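Local coordinates for thymidylate synthase thyX (Helicobacter pylori, PDB 3N3Y), which probably catalyses the FAD-dependent reductive methylation of dUMP to dTMP, with methylenetetrahydrofolate as methyl donor and NADPH as reductant, at residues A[92-97]-A[153-158]; A[99-104]-A[143-148]; A[119-124]-A[159-164]. One frame throughout, in Å; residues are numbered along the deposited sequence.

Interaction 1 of 3, residues A[92-97]-A[153-158]; sequences SSRYTL and LAKYAM. With UMP (2'-deoxyuridine 5'-monophosphate), chain G.
Arg94 CG touches Lys155 CD at 4.0 Å, and beyond this contact the flat guanidinium of Arg94 reaches the uracil of UMP. UMP O4 lies at the edge of that group, near its plane, and takes a hydrogen bond from Arg94 NH1 at 2.8 Å. Arg94 NE forms a salt bridge with Asp152, and NH1 also meets Lys186 O of the second subunit, so the group has three polar partners. Ser92 is the last residue of the ThyX signature motif RHRX7S. This serine and the short helix 93-96 after it bind the phosphate of the substrate dUMP, together with Lys155.

Ser93 joins the two segments. Its OG, between the backbone N and the carbonyl carbon, accepts from Lys155 NZ at 2.9 Å and donates to UMP OP1 at 2.6 Å. Bends at chi3 (-99°) and chi4 (70°) set Lys155 CE and then NZ beside these oxygens. Lys155 NZ also makes a weak bond, 3.4 Å, to UMP OP3. Arg74 NH2, a like charge, is also close to NZ; the phosphate probably offsets part of this repulsion. UMP OP2 is bound by Ser92 OG and by Arg94 N, the latter almost straight at 174°.

Away from the phosphate the contact turns apolar. Leu97 CD1 rests against Lys155 CA and CB, both at 3.8 Å, and the two side chains cross at about a right angle. Met158 bends so that CE touches Ser93 CB and OG. Within segment 92-97, Thr96 OG1 donates to Ser92 O at 2.7 Å from above the carbonyl plane, while Tyr95 N reaches the same oxygen from the opposite face.

Interaction 2 of 3, residues A[99-104]-A[143-148]; sequences ELKEVE and LLSEHN
Leu100 meets Leu144 through methyl groups. Leu144 CD1 lies 3.7 Å from Leu100 CD1 and equally near Leu100 CB. In Leu144, a chi2 of 166° places CD1 against Leu100. The two side chains cross obliquely. Leu100 also packs on Leu137 and Leu140 of helix 127-145, and Leu144 packs on Ala154, so the pair is buried.

Lys101 carries the other half of the contact. Its CG is anti to the backbone N, and the chain then bends at chi2 (88°). This bend lays CD over the end of the helix, 3.4 Å from Leu144 O and 3.7 Å from Ser145 CA. Further out, Lys101 CE comes within 3.4 Å of Asn148 ND2. Lys101 NZ is a little more distant from ND2, at 3.7 Å. Both nitrogens are donors, and this is a meeting of side chains rather than a bond. Arg98 NH1, a like charge, lies near NZ as well.

The place in the fold is the C-terminal end of helix 127-145. A type I beta turn from Leu100 to Val103 packs against it. Both elements belong to the mainly helical part of the chain between strand 87-90 and strand 163-171 of the antiparallel sheet. The chain breaks from helical geometry at Asn148, where phi turns positive. Its CB points neither toward nor away from segment 99-104, but the amide end comes nearer and meets Lys101.

Ser145 and Lys101 have the closest CA atoms of the two segments. Ser145 OG donates a weak hydrogen bond of 3.4 Å to Lys101 O.

Interaction 3 of 3, residues A[119-124]-A[159-164]; sequences EFLVFV and PESYKT
Leu121 CD2 sits at the apolar centre, 4.0 Å from Pro159 CG and 4.2 Å from Tyr162 CD2. The CA-CB bond of Leu121 points away from segment 159-164, yet its end turns back to touch it. Beside it, Phe120 and Tyr162 lie side by side and point the same way. They meet loosely, Phe120 CB against Tyr162 CE2 at 4.2 Å. Phe120 O lies over one face of the Tyr162 ring, offset toward the rim. Tyr162 OH is also near Phe120 CD1, but its hydrogen bond goes to Glu99 OE2.

On the next layer Val122 CG2 packs on Lys163 CG, the two side chains crossing at about a right angle. Lys163 is extended beyond CG and runs over the backbone of segment 119-124. Its CE is 3.2 Å from Leu121 O, and its NZ is hydrogen-bonded to Arg118 O. Ser161 OG pairs with Ser133 OG of helix 127-145 and also bonds to Tyr156 O of the second subunit.

Two backbone bonds tie the segments. Lys163 N donates to Phe120 O at 2.8 Å. Val122 N donates to Ser161 O at 2.8 Å, with an angle of 167° at the hydrogen. They flank Leu121 and Tyr162, which form a non-hydrogen-bonded pair of an antiparallel bridge. The single bridge is made where the type I turn from Pro159 to Tyr162 ends and strand 163-171 of the antiparallel sheet begins.

Interaction 1 and interaction 3 are buried, while interaction 2 is only partly so and reaches the surface at Lys101 and Asn148. Charge and hydroxyl groups dominate interaction 1, and it holds the substrate phosphate. Interaction 2 combines a leucine pair with the lysine chain lying on the helix end, plus one weak bond, and interaction 3 relies on backbone bonding. The three share elements. Segments 92-97 and 99-104 are one residue apart, and segments 153-158 and 159-164 are continuous. Leu144 CD1 packs on Leu97 O, joining interactions 1 and 2. Tyr162 touches both neighbours: its OH contacts Leu97 CD2 and Leu100 CG. All three regions reach the second subunit, interaction 2 only through flanking residues.

Interaction 1 of 3, residues A[92-97]-A[153-158]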
loop_
_atom_site.group_PDB
_atom_site.type_symbol
_atom_site.label_atom_id
_atom_site.label_comp_id
_atom_site.label_asym_id
_atom_site.label_seq_id
_atom_site.Cartn_x
_atom_site.Cartn_y
_atom_site.Cartn_z
ATOM N N SER A 92 -15.218 -7.129 -16.946
ATOM C CA SER A 92 -16.132 -7.638 -15.933
ATOM C C SER A 92 -17.102 -8.658 -16.515
ATOM O O SER A 92 -17.871 -8.358 -17.429
ATOM C CB SER A 92 -16.910 -6.477 -15.314
ATOM O OG SER A 92 -17.893 -6.933 -14.414
ATOM N N SER A 93 -17.070 -9.868 -15.978
ATOM C CA SER A 93 -18.022 -10.882 -16.401
ATOM C C SER A 93 -19.467 -10.477 -16.062
ATOM O O SER A 93 -20.399 -10.856 -16.766
ATOM C CB SER A 93 -17.690 -12.244 -15.776
ATOM O OG SER A 93 -18.018 -12.256 -14.396
ATOM N N ARG A 94 -19.653 -9.720 -14.981
ATOM C CA ARG A 94 -20.989 -9.250 -14.617
ATOM C C ARG A 94 -21.620 -8.396 -15.729
ATOM O O ARG A 94 -22.841 -8.289 -15.816
ATOM C CB ARG A 94 -20.961 -8.437 -13.313
ATOM C CG ARG A 94 -20.435 -9.180 -12.084
ATOM C CD ARG A 94 -20.488 -8.280 -10.845
ATOM N NE ARG A 94 -21.866 -7.973 -10.449
ATOM C CZ ARG A 94 -22.238 -6.854 -9.831
ATOM N NH1 ARG A 94 -21.341 -5.922 -9.531
ATOM N NH2 ARG A 94 -23.510 -6.662 -9.511
ATOM N N TYR A 95 -20.802 -7.783 -16.575
ATOM C CA TYR A 95 -21.347 -6.892 -17.593
ATOM C C TYR A 95 -21.009 -7.241 -19.039
ATOM O O TYR A 95 -21.408 -6.526 -19.946
ATOM C CB TYR A 95 -21.003 -5.428 -17.266
ATOM C CG TYR A 95 -21.829 -4.941 -16.090
ATOM C CD1 TYR A 95 -23.198 -4.687 -16.239
ATOM C CD2 TYR A 95 -21.263 -4.788 -14.823
ATOM C CE1 TYR A 95 -23.977 -4.267 -15.169
ATOM C CE2 TYR A 95 -22.032 -4.364 -13.740
ATOM C CZ TYR A 95 -23.390 -4.108 -13.921
ATOM O OH TYR A 95 -24.162 -3.690 -12.858
ATOM N N THR A 96 -20.304 -8.344 -19.260
ATOM C CA THR A 96 -19.894 -8.692 -20.615
ATOM C C THR A 96 -20.270 -10.117 -21.041
ATOM O O THR A 96 -19.987 -10.517 -22.174
ATOM C CB THR A 96 -18.377 -8.568 -20.781
ATOM O OG1 THR A 96 -17.748 -9.482 -19.880
ATOM C CG2 THR A 96 -17.894 -7.139 -20.499
ATOM N N LEU A 97 -20.870 -10.888 -20.136
ATOM C CA LEU A 97 -21.152 -12.306 -20.409
ATOM C C LEU A 97 -22.102 -12.515 -21.585
ATOM O O LEU A 97 -22.069 -13.554 -22.236
ATOM C CB LEU A 97 -21.683 -13.026 -19.160
ATOM C CG LEU A 97 -20.608 -13.780 -18.364
ATOM C CD1 LEU A 97 -21.214 -14.632 -17.234
ATOM C CD2 LEU A 97 -19.752 -14.649 -19.291
ATOM N N LEU A 153 -25.984 -14.261 -12.055
ATOM C CA LEU A 153 -26.308 -15.620 -11.646
ATOM C C LEU A 153 -25.564 -16.603 -12.525
ATOM O O LEU A 153 -25.006 -17.591 -12.046
ATOM C CB LEU A 153 -27.819 -15.901 -11.769
ATOM C CG LEU A 153 -28.753 -15.027 -10.934
ATOM C CD1 LEU A 153 -30.211 -15.392 -11.203
ATOM C CD2 LEU A 153 -28.420 -15.133 -9.445
ATOM N N ALA A 154 -25.555 -16.333 -13.819
ATOM C CA ALA A 154 -24.949 -17.274 -14.745
ATOM C C ALA A 154 -23.444 -17.430 -14.479
ATOM O O ALA A 154 -22.915 -18.538 -14.555
ATOM C CB ALA A 154 -25.234 -16.878 -16.186
ATOM N N LYS A 155 -22.768 -16.335 -14.128
ATOM C CA LYS A 155 -21.320 -16.382 -13.875
ATOM C C LYS A 155 -20.876 -17.482 -12.880
ATOM O O LYS A 155 -19.724 -17.889 -12.896
ATOM C CB LYS A 155 -20.781 -15.001 -13.456
ATOM C CG LYS A 155 -21.223 -14.554 -12.066
ATOM C CD LYS A 155 -20.852 -13.101 -11.784
ATOM C CE LYS A 155 -19.568 -12.984 -10.952
ATOM N NZ LYS A 155 -18.354 -13.385 -11.716
ATOM N N TYR A 156 -21.798 -17.968 -12.046
ATOM C CA TYR A 156 -21.544 -19.091 -11.139
ATOM C C TYR A 156 -21.226 -20.413 -11.843
ATOM O O TYR A 156 -20.598 -21.297 -11.262
ATOM C CB TYR A 156 -22.706 -19.261 -10.144
ATOM C CG TYR A 156 -22.599 -18.210 -9.074
ATOM C CD1 TYR A 156 -22.998 -16.899 -9.329
ATOM C CD2 TYR A 156 -22.024 -18.500 -7.835
ATOM C CE1 TYR A 156 -22.855 -15.898 -8.368
ATOM C CE2 TYR A 156 -21.876 -17.506 -6.868
ATOM C CZ TYR A 156 -22.293 -16.202 -7.145
ATOM O OH TYR A 156 -22.159 -15.189 -6.202
ATOM N N ALA A 157 -21.626 -20.535 -13.100
ATOM C CA ALA A 157 -21.361 -21.755 -13.852
ATOM C C ALA A 157 -20.089 -21.659 -14.700
ATOM O O ALA A 157 -19.726 -22.592 -15.382
ATOM C CB ALA A 157 -22.548 -22.084 -14.735
ATOM N N MET A 158 -19.425 -20.516 -14.671
ATOM C CA MET A 158 -18.296 -20.288 -15.551
ATOM C C MET A 158 -17.025 -21.017 -15.075
ATOM O O MET A 158 -16.703 -21.005 -13.889
ATOM C CB MET A 158 -18.067 -18.784 -15.660
ATOM C CG MET A 158 -16.846 -18.350 -16.423
ATOM S SD MET A 158 -16.803 -16.548 -16.493
ATOM C CE MET A 158 -16.818 -16.156 -14.747
HETATM N N1 UMP G . -14.864 -6.633 -9.879
HETATM C C2 UMP G . -15.187 -6.488 -8.546
HETATM N N3 UMP G . -16.507 -6.279 -8.191
HETATM C C4 UMP G . -17.490 -6.228 -9.170
HETATM C C5 UMP G . -17.160 -6.375 -10.519
HETATM C C6 UMP G . -15.832 -6.583 -10.855
HETATM O O2 UMP G . -14.298 -6.542 -7.687
HETATM O O4 UMP G . -18.656 -6.054 -8.839
HETATM C "C1'" UMP G . -13.466 -6.883 -10.234
HETATM C "C2'" UMP G . -13.153 -8.326 -9.840
HETATM C "C3'" UMP G . -12.377 -8.862 -11.027
HETATM C "C4'" UMP G . -12.853 -8.015 -12.197
HETATM O "O3'" UMP G . -11.005 -8.631 -10.822
HETATM O "O4'" UMP G . -13.288 -6.794 -11.633
HETATM C "C5'" UMP G . -14.023 -8.669 -12.946
HETATM O "O5'" UMP G . -14.914 -9.219 -11.998
HETATM P P UMP G . -16.329 -9.899 -12.340
HETATM O OP1 UMP G . -16.017 -11.061 -13.230
HETATM O OP2 UMP G . -17.270 -8.898 -12.971
HETATM O OP3 UMP G . -16.972 -10.357 -11.073
#

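Interaction 2 of 3, residues A[99-104]-A[143-148]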
loop_
_atom_site.group_PDB
_atom_site.type_symbol
_atom_site.label_atom_id
_atom_site.label_comp_id
_atom_site.label_asym_id
_atom_site.label_seq_id
_atom_site.Cartn_x
_atom_site.Cartn_y
_atom_site.Cartn_z
ATOM N N GLU A 99 -21.877 -11.570 -24.371
ATOM C CA GLU A 99 -21.086 -11.898 -25.554
ATOM C C GLU A 99 -21.331 -13.335 -26.050
ATOM O O GLU A 99 -21.107 -13.639 -27.228
ATOM C CB GLU A 99 -19.593 -11.690 -25.268
ATOM C CG GLU A 99 -18.983 -12.713 -24.296
ATOM C CD GLU A 99 -17.600 -12.299 -23.799
ATOM O OE1 GLU A 99 -17.058 -11.298 -24.325
ATOM O OE2 GLU A 99 -17.051 -12.973 -22.890
ATOM N N LEU A 100 -21.770 -14.214 -25.148
ATOM C CA LEU A 100 -22.015 -15.633 -25.469
ATOM C C LEU A 100 -23.402 -15.878 -26.070
ATOM O O LEU A 100 -23.644 -16.898 -26.713
ATOM C CB LEU A 100 -21.865 -16.517 -24.222
ATOM C CG LEU A 100 -20.478 -16.818 -23.659
ATOM C CD1 LEU A 100 -20.576 -17.804 -22.495
ATOM C CD2 LEU A 100 -19.559 -17.367 -24.743
ATOM N N LYS A 101 -24.313 -14.947 -25.827
ATOM C CA LYS A 101 -25.672 -15.035 -26.330
ATOM C C LYS A 101 -25.664 -15.238 -27.840
ATOM O O LYS A 101 -26.533 -15.904 -28.400
ATOM C CB LYS A 101 -26.416 -13.745 -25.988
ATOM C CG LYS A 101 -27.846 -13.695 -26.467
ATOM C CD LYS A 101 -28.783 -14.299 -25.451
ATOM C CE LYS A 101 -30.220 -13.993 -25.833
ATOM N NZ LYS A 101 -30.389 -12.529 -26.059
ATOM N N GLU A 102 -24.648 -14.682 -28.487
ATOM C CA GLU A 102 -24.635 -14.560 -29.934
ATOM C C GLU A 102 -23.948 -15.700 -30.686
ATOM O O GLU A 102 -23.957 -15.718 -31.911
ATOM C CB GLU A 102 -24.004 -13.214 -30.319
ATOM C CG GLU A 102 -24.898 -11.999 -30.011
ATOM C CD GLU A 102 -24.279 -10.998 -29.023
ATOM O OE1 GLU A 102 -23.152 -10.506 -29.276
ATOM O OE2 GLU A 102 -24.938 -10.686 -28.002
ATOM N N VAL A 103 -23.358 -16.654 -29.975
ATOM C CA VAL A 103 -22.565 -17.691 -30.647
ATOM C C VAL A 103 -23.258 -19.052 -30.741
ATOM O O VAL A 103 -24.152 -19.361 -29.944
ATOM C CB VAL A 103 -21.192 -17.876 -29.974
ATOM C CG1 VAL A 103 -20.598 -16.515 -29.595
ATOM C CG2 VAL A 103 -21.321 -18.768 -28.757
ATOM N N GLU A 104 -22.832 -19.858 -31.717
ATOM C CA GLU A 104 -23.399 -21.189 -31.961
ATOM C C GLU A 104 -22.863 -22.205 -30.972
ATOM O O GLU A 104 -21.771 -22.028 -30.433
ATOM C CB GLU A 104 -23.078 -21.693 -33.379
ATOM C CG GLU A 104 -23.406 -20.727 -34.497
ATOM C CD GLU A 104 -24.748 -20.049 -34.300
ATOM O OE1 GLU A 104 -25.730 -20.751 -33.948
ATOM O OE2 GLU A 104 -24.818 -18.811 -34.495
ATOM N N LEU A 143 -27.258 -21.288 -20.486
ATOM C CA LEU A 143 -27.891 -20.499 -19.429
ATOM C C LEU A 143 -28.217 -19.102 -19.914
ATOM O O LEU A 143 -29.303 -18.579 -19.663
ATOM C CB LEU A 143 -26.990 -20.391 -18.199
ATOM C CG LEU A 143 -26.732 -21.689 -17.429
ATOM C CD1 LEU A 143 -25.637 -21.463 -16.377
ATOM C CD2 LEU A 143 -28.012 -22.221 -16.801
ATOM N N LEU A 144 -27.258 -18.508 -20.610
ATOM C CA LEU A 144 -27.375 -17.145 -21.102
ATOM C C LEU A 144 -28.289 -16.993 -22.316
ATOM O O LEU A 144 -28.920 -15.947 -22.495
ATOM C CB LEU A 144 -25.989 -16.626 -21.492
ATOM C CG LEU A 144 -24.975 -16.481 -20.368
ATOM C CD1 LEU A 144 -23.588 -16.306 -20.944
ATOM C CD2 LEU A 144 -25.350 -15.314 -19.480
ATOM N N SER A 145 -28.341 -18.030 -23.151
ATOM C CA SER A 145 -28.840 -17.895 -24.511
ATOM C C SER A 145 -30.250 -18.434 -24.687
ATOM O O SER A 145 -31.048 -17.893 -25.453
ATOM C CB SER A 145 -27.897 -18.605 -25.478
ATOM O OG SER A 145 -28.240 -18.321 -26.820
ATOM N N GLU A 146 -30.557 -19.506 -23.978
ATOM C CA GLU A 146 -31.852 -20.134 -24.110
ATOM C C GLU A 146 -32.753 -19.770 -22.934
ATOM O O GLU A 146 -33.940 -19.518 -23.112
ATOM C CB GLU A 146 -31.679 -21.647 -24.274
ATOM C CG GLU A 146 -30.563 -21.993 -25.276
ATOM C CD GLU A 146 -30.689 -23.397 -25.876
ATOM O OE1 GLU A 146 -31.596 -24.148 -25.446
ATOM O OE2 GLU A 146 -29.880 -23.745 -26.778
ATOM N N HIS A 147 -32.190 -19.703 -21.735
ATOM C CA HIS A 147 -32.983 -19.351 -20.558
ATOM C C HIS A 147 -32.880 -17.865 -20.197
ATOM O O HIS A 147 -33.568 -17.385 -19.298
ATOM C CB HIS A 147 -32.567 -20.213 -19.371
ATOM C CG HIS A 147 -32.485 -21.669 -19.694
ATOM N ND1 HIS A 147 -33.604 -22.459 -19.846
ATOM C CD2 HIS A 147 -31.421 -22.480 -19.900
ATOM C CE1 HIS A 147 -33.234 -23.695 -20.130
ATOM N NE2 HIS A 147 -31.913 -23.736 -20.168
ATOM N N ASN A 148 -32.015 -17.142 -20.895
ATOM C CA ASN A 148 -31.834 -15.722 -20.635
ATOM C C ASN A 148 -31.635 -15.369 -19.161
ATOM O O ASN A 148 -32.225 -14.409 -18.663
ATOM C CB ASN A 148 -33.013 -14.932 -21.193
ATOM C CG ASN A 148 -32.897 -14.699 -22.680
ATOM O OD1 ASN A 148 -33.398 -15.486 -23.495
ATOM N ND2 ASN A 148 -32.222 -13.612 -23.051
#

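Interaction 3 of 3, residues A[119-124]-A[159-164]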
loop_
_atom_site.group_PDB
_atom_site.type_symbol
_atom_site.label_atom_id
_atom_site.label_comp_id
_atom_site.label_asym_id
_atom_site.label_seq_id
_atom_site.Cartn_x
_atom_site.Cartn_y
_atom_site.Cartn_z
ATOM N N GLU A 119 -11.497 -19.241 -28.409
ATOM C CA GLU A 119 -11.690 -17.801 -28.339
ATOM C C GLU A 119 -12.083 -17.384 -26.927
ATOM O O GLU A 119 -11.835 -16.259 -26.521
ATOM C CB GLU A 119 -12.767 -17.328 -29.318
ATOM C CG GLU A 119 -12.968 -15.811 -29.296
ATOM C CD GLU A 119 -14.299 -15.344 -29.903
ATOM O OE1 GLU A 119 -14.971 -16.134 -30.611
ATOM O OE2 GLU A 119 -14.669 -14.167 -29.672
ATOM N N PHE A 120 -12.713 -18.285 -26.186
ATOM C CA PHE A 120 -13.249 -17.945 -24.877
ATOM C C PHE A 120 -12.548 -18.661 -23.739
ATOM O O PHE A 120 -12.743 -18.314 -22.585
ATOM C CB PHE A 120 -14.733 -18.284 -24.811
ATOM C CG PHE A 120 -15.574 -17.523 -25.790
ATOM C CD1 PHE A 120 -15.930 -16.206 -25.539
ATOM C CD2 PHE A 120 -16.031 -18.130 -26.953
ATOM C CE1 PHE A 120 -16.709 -15.498 -26.441
ATOM C CE2 PHE A 120 -16.813 -17.426 -27.864
ATOM C CZ PHE A 120 -17.152 -16.108 -27.602
ATOM N N LEU A 121 -11.755 -19.676 -24.057
ATOM C CA LEU A 121 -11.142 -20.504 -23.023
ATOM C C LEU A 121 -9.642 -20.585 -23.174
ATOM O O LEU A 121 -9.128 -20.586 -24.279
ATOM C CB LEU A 121 -11.689 -21.922 -23.105
ATOM C CG LEU A 121 -13.181 -22.063 -22.883
ATOM C CD1 LEU A 121 -13.566 -23.523 -22.993
ATOM C CD2 LEU A 121 -13.566 -21.477 -21.520
ATOM N N VAL A 122 -8.942 -20.681 -22.055
ATOM C CA VAL A 122 -7.523 -21.001 -22.071
ATOM C C VAL A 122 -7.355 -22.517 -22.038
ATOM O O VAL A 122 -7.812 -23.184 -21.113
ATOM C CB VAL A 122 -6.790 -20.383 -20.855
ATOM C CG1 VAL A 122 -5.315 -20.831 -20.813
ATOM C CG2 VAL A 122 -6.899 -18.864 -20.889
ATOM N N PHE A 123 -6.697 -23.072 -23.043
ATOM C CA PHE A 123 -6.456 -24.513 -23.058
ATOM C C PHE A 123 -5.137 -24.799 -22.387
ATOM O O PHE A 123 -4.204 -24.000 -22.479
ATOM C CB PHE A 123 -6.428 -25.051 -24.486
ATOM C CG PHE A 123 -7.789 -25.340 -25.052
ATOM C CD1 PHE A 123 -8.919 -24.786 -24.485
ATOM C CD2 PHE A 123 -7.934 -26.170 -26.157
ATOM C CE1 PHE A 123 -10.177 -25.050 -25.000
ATOM C CE2 PHE A 123 -9.184 -26.439 -26.689
ATOM C CZ PHE A 123 -10.308 -25.878 -26.112
ATOM N N VAL A 124 -5.067 -25.927 -21.697
ATOM C CA VAL A 124 -3.811 -26.378 -21.114
ATOM C C VAL A 124 -3.340 -27.642 -21.826
ATOM O O VAL A 124 -3.996 -28.118 -22.759
ATOM C CB VAL A 124 -3.947 -26.662 -19.612
ATOM C CG1 VAL A 124 -4.253 -25.384 -18.877
ATOM C CG2 VAL A 124 -5.011 -27.733 -19.363
ATOM N N PRO A 159 -16.296 -21.660 -16.002
ATOM C CA PRO A 159 -15.064 -22.342 -15.604
ATOM C C PRO A 159 -13.922 -21.336 -15.419
ATOM O O PRO A 159 -13.937 -20.255 -16.016
ATOM C CB PRO A 159 -14.777 -23.235 -16.808
ATOM C CG PRO A 159 -15.184 -22.382 -17.957
ATOM C CD PRO A 159 -16.482 -21.702 -17.463
ATOM N N GLU A 160 -12.937 -21.694 -14.610
ATOM C CA GLU A 160 -11.793 -20.810 -14.377
ATOM C C GLU A 160 -10.922 -20.596 -15.615
ATOM O O GLU A 160 -10.164 -19.642 -15.669
ATOM C CB GLU A 160 -10.933 -21.333 -13.230
ATOM C CG GLU A 160 -11.700 -21.523 -11.951
ATOM C CD GLU A 160 -11.253 -20.567 -10.874
ATOM O OE1 GLU A 160 -10.019 -20.435 -10.683
ATOM O OE2 GLU A 160 -12.131 -19.961 -10.214
ATOM N N SER A 161 -11.032 -21.466 -16.609
ATOM C CA SER A 161 -10.254 -21.281 -17.820
ATOM C C SER A 161 -10.836 -20.196 -18.722
ATOM O O SER A 161 -10.284 -19.896 -19.770
ATOM C CB SER A 161 -10.109 -22.594 -18.586
ATOM O OG SER A 161 -11.377 -23.148 -18.861
ATOM N N TYR A 162 -11.950 -19.609 -18.315
ATOM C CA TYR A 162 -12.566 -18.559 -19.108
ATOM C C TYR A 162 -11.620 -17.361 -19.271
ATOM O O TYR A 162 -11.002 -16.909 -18.312
ATOM C CB TYR A 162 -13.855 -18.096 -18.459
ATOM C CG TYR A 162 -14.752 -17.379 -19.429
ATOM C CD1 TYR A 162 -14.692 -16.001 -19.584
ATOM C CD2 TYR A 162 -15.656 -18.091 -20.211
ATOM C CE1 TYR A 162 -15.520 -15.350 -20.493
ATOM C CE2 TYR A 162 -16.480 -17.449 -21.117
ATOM C CZ TYR A 162 -16.410 -16.087 -21.254
ATOM O OH TYR A 162 -17.248 -15.473 -22.153
ATOM N N LYS A 163 -11.525 -16.848 -20.489
ATOM C CA LYS A 163 -10.608 -15.751 -20.773
ATOM C C LYS A 163 -11.042 -14.387 -20.245
ATOM O O LYS A 163 -12.206 -14.017 -20.286
ATOM C CB LYS A 163 -10.297 -15.658 -22.267
ATOM C CG LYS A 163 -9.230 -16.625 -22.726
ATOM C CD LYS A 163 -9.057 -16.519 -24.214
ATOM C CE LYS A 163 -8.093 -17.559 -24.729
ATOM N NZ LYS A 163 -7.907 -17.355 -26.192
ATOM N N THR A 164 -10.069 -13.648 -19.746
ATOM C CA THR A 164 -10.293 -12.277 -19.340
ATOM C C THR A 164 -9.322 -11.345 -20.088
ATOM O O THR A 164 -8.417 -11.805 -20.791
ATOM C CB THR A 164 -10.144 -12.126 -17.798
ATOM O OG1 THR A 164 -10.605 -10.828 -17.392
ATOM C CG2 THR A 164 -8.703 -12.319 -17.375
#